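Local coordinates for protein RV1873 (Mycobacterium tuberculosis, PDB 2JEK) that is of unknown function but belongs to the DUF1810 family and folds as an all-helical, right-handed superhelix, at residues D102-T110 / F122-Y130. Sequence-based numbering, arbitrary orientation.
Sequences DLKLCSSMT and FVALLAKYY. With SO4 (sulfate ion), chain B.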
loop_
_atom_site.group_PDB
_atom_site.type_symbol
_atom_site.label_atom_id
_atom_site.label_comp_id
_atom_site.label_asym_id
_atom_site.label_seq_id
_atom_site.Cartn_x
_atom_site.Cartn_y
_atom_site.Cartn_z
ATOM N N ASP A 102 5.880 -8.502 -1.859
ATOM C CA ASP A 102 6.880 -7.762 -1.082
ATOM C C ASP A 102 7.294 -6.481 -1.814
ATOM O O ASP A 102 7.441 -5.402 -1.195
ATOM C CB ASP A 102 8.086 -8.650 -0.723
ATOM C CG ASP A 102 8.822 -9.184 -1.944
ATOM O OD1 ASP A 102 8.188 -9.474 -2.975
ATOM O OD2 ASP A 102 10.067 -9.317 -1.869
ATOM N N LEU A 103 7.440 -6.574 -3.133
ATOM C CA LEU A 103 7.799 -5.407 -3.926
ATOM C C LEU A 103 6.623 -4.445 -4.023
ATOM O O LEU A 103 6.802 -3.220 -3.962
ATOM C CB LEU A 103 8.267 -5.819 -5.321
ATOM C CG LEU A 103 9.436 -6.809 -5.382
ATOM C CD1 LEU A 103 9.860 -7.075 -6.827
ATOM C CD2 LEU A 103 10.621 -6.327 -4.549
ATOM N N LYS A 104 5.417 -4.993 -4.171
ATOM C CA LYS A 104 4.220 -4.164 -4.186
ATOM C C LYS A 104 4.106 -3.334 -2.905
ATOM O O LYS A 104 3.791 -2.139 -2.958
ATOM C CB LYS A 104 2.972 -5.026 -4.383
ATOM C CG LYS A 104 2.805 -5.551 -5.804
ATOM C CD LYS A 104 1.434 -6.205 -5.989
ATOM C CE LYS A 104 1.226 -6.722 -7.410
ATOM N NZ LYS A 104 1.187 -5.616 -8.398
ATOM N N LEU A 105 4.391 -3.952 -1.761
ATOM C CA LEU A 105 4.308 -3.245 -0.494
ATOM C C LEU A 105 5.352 -2.150 -0.432
ATOM O O LEU A 105 5.061 -1.019 -0.027
ATOM C CB LEU A 105 4.494 -4.205 0.666
ATOM C CG LEU A 105 4.388 -3.573 2.058
ATOM C CD1 LEU A 105 3.046 -2.905 2.289
ATOM C CD2 LEU A 105 4.621 -4.623 3.116
ATOM N N CYS A 106 6.573 -2.465 -0.842
ATOM C CA CYS A 106 7.603 -1.436 -0.885
ATOM C C CYS A 106 7.155 -0.240 -1.733
ATOM O O CYS A 106 7.311 0.918 -1.332
ATOM C CB CYS A 106 8.906 -2.027 -1.412
ATOM S SG CYS A 106 10.257 -0.858 -1.367
ATOM N N SER A 107 6.608 -0.510 -2.915
ATOM C CA SER A 107 6.133 0.549 -3.795
ATOM C C SER A 107 5.023 1.371 -3.151
ATOM O O SER A 107 4.994 2.597 -3.281
ATOM C CB SER A 107 5.630 -0.032 -5.115
ATOM O OG SER A 107 6.682 -0.744 -5.765
ATOM N N SER A 108 4.100 0.690 -2.468
ATOM C CA SER A 108 3.003 1.373 -1.788
ATOM C C SER A 108 3.529 2.280 -0.673
ATOM O O SER A 108 3.161 3.453 -0.576
ATOM C CB SER A 108 2.008 0.350 -1.233
ATOM O OG SER A 108 0.888 1.001 -0.645
ATOM N N MET A 109 4.395 1.755 0.178
ATOM C CA MET A 109 4.936 2.558 1.279
ATOM C C MET A 109 5.756 3.743 0.760
ATOM O O MET A 109 5.700 4.836 1.322
ATOM C CB MET A 109 5.781 1.692 2.221
ATOM C CG MET A 109 5.010 0.565 2.932
ATOM S SD MET A 109 3.669 1.172 3.990
ATOM C CE MET A 109 2.242 1.114 2.896
ATOM N N THR A 110 6.501 3.525 -0.317
ATOM C CA THR A 110 7.331 4.581 -0.913
ATOM C C THR A 110 6.428 5.715 -1.394
ATOM O O THR A 110 6.685 6.888 -1.112
ATOM C CB THR A 110 8.176 4.030 -2.071
ATOM O OG1 THR A 110 9.068 3.036 -1.553
ATOM C CG2 THR A 110 8.991 5.133 -2.738
ATOM N N PHE A 122 4.534 4.532 7.481
ATOM C CA PHE A 122 5.021 4.075 6.177
ATOM C C PHE A 122 6.536 3.969 6.204
ATOM O O PHE A 122 7.102 2.968 5.772
ATOM C CB PHE A 122 4.569 5.019 5.052
ATOM C CG PHE A 122 3.083 5.343 5.067
ATOM C CD1 PHE A 122 2.133 4.326 5.164
ATOM C CD2 PHE A 122 2.642 6.661 4.980
ATOM C CE1 PHE A 122 0.762 4.603 5.186
ATOM C CE2 PHE A 122 1.268 6.954 4.998
ATOM C CZ PHE A 122 0.334 5.916 5.102
ATOM N N VAL A 123 7.186 4.998 6.736
ATOM C CA VAL A 123 8.641 5.025 6.807
ATOM C C VAL A 123 9.146 3.977 7.794
ATOM O O VAL A 123 10.156 3.320 7.533
ATOM C CB VAL A 123 9.172 6.436 7.147
ATOM C CG1 VAL A 123 10.687 6.433 7.116
ATOM C CG2 VAL A 123 8.665 7.435 6.131
ATOM N N ALA A 124 8.435 3.789 8.902
ATOM C CA ALA A 124 8.784 2.750 9.874
ATOM C C ALA A 124 8.770 1.365 9.233
ATOM O O ALA A 124 9.636 0.529 9.523
ATOM C CB ALA A 124 7.855 2.785 11.078
ATOM N N LEU A 125 7.795 1.118 8.356
ATOM C CA LEU A 125 7.706 -0.189 7.694
ATOM C C LEU A 125 8.930 -0.371 6.787
ATOM O O LEU A 125 9.580 -1.427 6.804
ATOM C CB LEU A 125 6.384 -0.342 6.928
ATOM C CG LEU A 125 5.970 -1.782 6.587
ATOM C CD1 LEU A 125 4.464 -1.848 6.411
ATOM C CD2 LEU A 125 6.672 -2.294 5.323
ATOM N N LEU A 126 9.263 0.658 6.011
ATOM C CA LEU A 126 10.455 0.597 5.155
ATOM C C LEU A 126 11.733 0.387 5.965
ATOM O O LEU A 126 12.625 -0.378 5.565
ATOM C CB LEU A 126 10.563 1.850 4.278
ATOM C CG LEU A 126 9.470 1.993 3.207
ATOM C CD1 LEU A 126 9.498 3.359 2.534
ATOM C CD2 LEU A 126 9.549 0.887 2.143
ATOM N N ALA A 127 11.812 1.048 7.122
ATOM C CA ALA A 127 12.988 0.930 7.989
ATOM C C ALA A 127 13.105 -0.482 8.556
ATOM O O ALA A 127 14.196 -1.057 8.604
ATOM C CB ALA A 127 12.920 1.960 9.115
ATOM N N LYS A 128 11.981 -1.048 8.983
ATOM C CA LYS A 128 11.993 -2.345 9.654
ATOM C C LYS A 128 12.247 -3.489 8.682
ATOM O O LYS A 128 12.983 -4.444 8.988
ATOM C CB LYS A 128 10.668 -2.584 10.395
ATOM C CG LYS A 128 10.603 -3.951 11.073
ATOM C CD LYS A 128 9.443 -4.041 12.034
ATOM C CE LYS A 128 9.276 -5.457 12.572
ATOM N NZ LYS A 128 8.219 -5.534 13.615
ATOM N N TYR A 129 11.630 -3.396 7.510
ATOM C CA TYR A 129 11.550 -4.542 6.607
ATOM C C TYR A 129 12.351 -4.437 5.314
ATOM O O TYR A 129 12.580 -5.465 4.659
ATOM C CB TYR A 129 10.095 -4.795 6.241
ATOM C CG TYR A 129 9.270 -5.333 7.361
ATOM C CD1 TYR A 129 9.420 -6.658 7.784
ATOM C CD2 TYR A 129 8.296 -4.541 7.972
ATOM C CE1 TYR A 129 8.647 -7.169 8.800
ATOM C CE2 TYR A 129 7.507 -5.045 9.000
ATOM C CZ TYR A 129 7.687 -6.364 9.413
ATOM O OH TYR A 129 6.899 -6.861 10.411
ATOM N N TYR A 130 12.761 -3.224 4.943
ATOM C CA TYR A 130 13.438 -2.991 3.658
ATOM C C TYR A 130 14.757 -2.244 3.839
ATOM O O TYR A 130 15.231 -1.591 2.916
ATOM C CB TYR A 130 12.539 -2.216 2.682
ATOM C CG TYR A 130 11.280 -2.970 2.294
ATOM C CD1 TYR A 130 11.274 -3.832 1.200
ATOM C CD2 TYR A 130 10.117 -2.847 3.048
ATOM C CE1 TYR A 130 10.114 -4.546 0.858
ATOM C CE2 TYR A 130 8.964 -3.549 2.729
ATOM C CZ TYR A 130 8.961 -4.391 1.626
ATOM O OH TYR A 130 7.796 -5.062 1.346
HETATM S S SO4 B . 9.189 -3.653 16.514
HETATM O O1 SO4 B . 9.597 -3.734 17.916
HETATM O O2 SO4 B . 9.947 -4.614 15.717
HETATM O O3 SO4 B . 9.381 -2.297 16.011
HETATM O O4 SO4 B . 7.772 -4.016 16.441
#
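Met109 is the main bump on helix 102-110, and it fills the hollow between Phe122, Leu125 and Leu126. Its CB rests against Leu126 CG at 3.8 Å. The chain then bends at chi2 (-61°), which carries the sulfur back over the start of the partner segment. There SD meets the edge of the Phe122 ring, 3.7 Å from CD1, a Met-aromatic contact. Leu125 CD1 lies on another side of the same sulfur.

One turn earlier, Leu105 and Leu125 meet tip to tip, CD2 to CD2 at 3.8 Å. Leu126 fills the dip between Cys106, Met109 and Thr110, with its CD2 4.0 Å from Cys106 SG.

Tyr130 closes the other end of the contact. Cys106 covers one face of its ring: CB stands 3.6 Å above the plane toward the rim, and SG also lies over this face. The tyrosine hydroxyl donates a 2.6 Å hydrogen bond from OH to Asp102 O, in the carbonyl plane and on a lone pair. That oxygen also accepts the helical bond from Cys106 N, so two donors grip it. The hydrogen bond fixes where the hydroxyl end of the ring sits, and Cys106 packed over the face would hinder its turning.

The two helix segments run roughly antiparallel at 140°, with axes 9.3 Å apart, as neighbours in an all-helical fold. Helix 74-87 packs on Met109, Phe122 and Leu125 through Thr82, Val85 and Asn86, and His79 stacks on Phe122. Helix 93-96 covers the Leu105 and Tyr130 end through Ile93, while Met38 of helix 38-41 also touches Leu105.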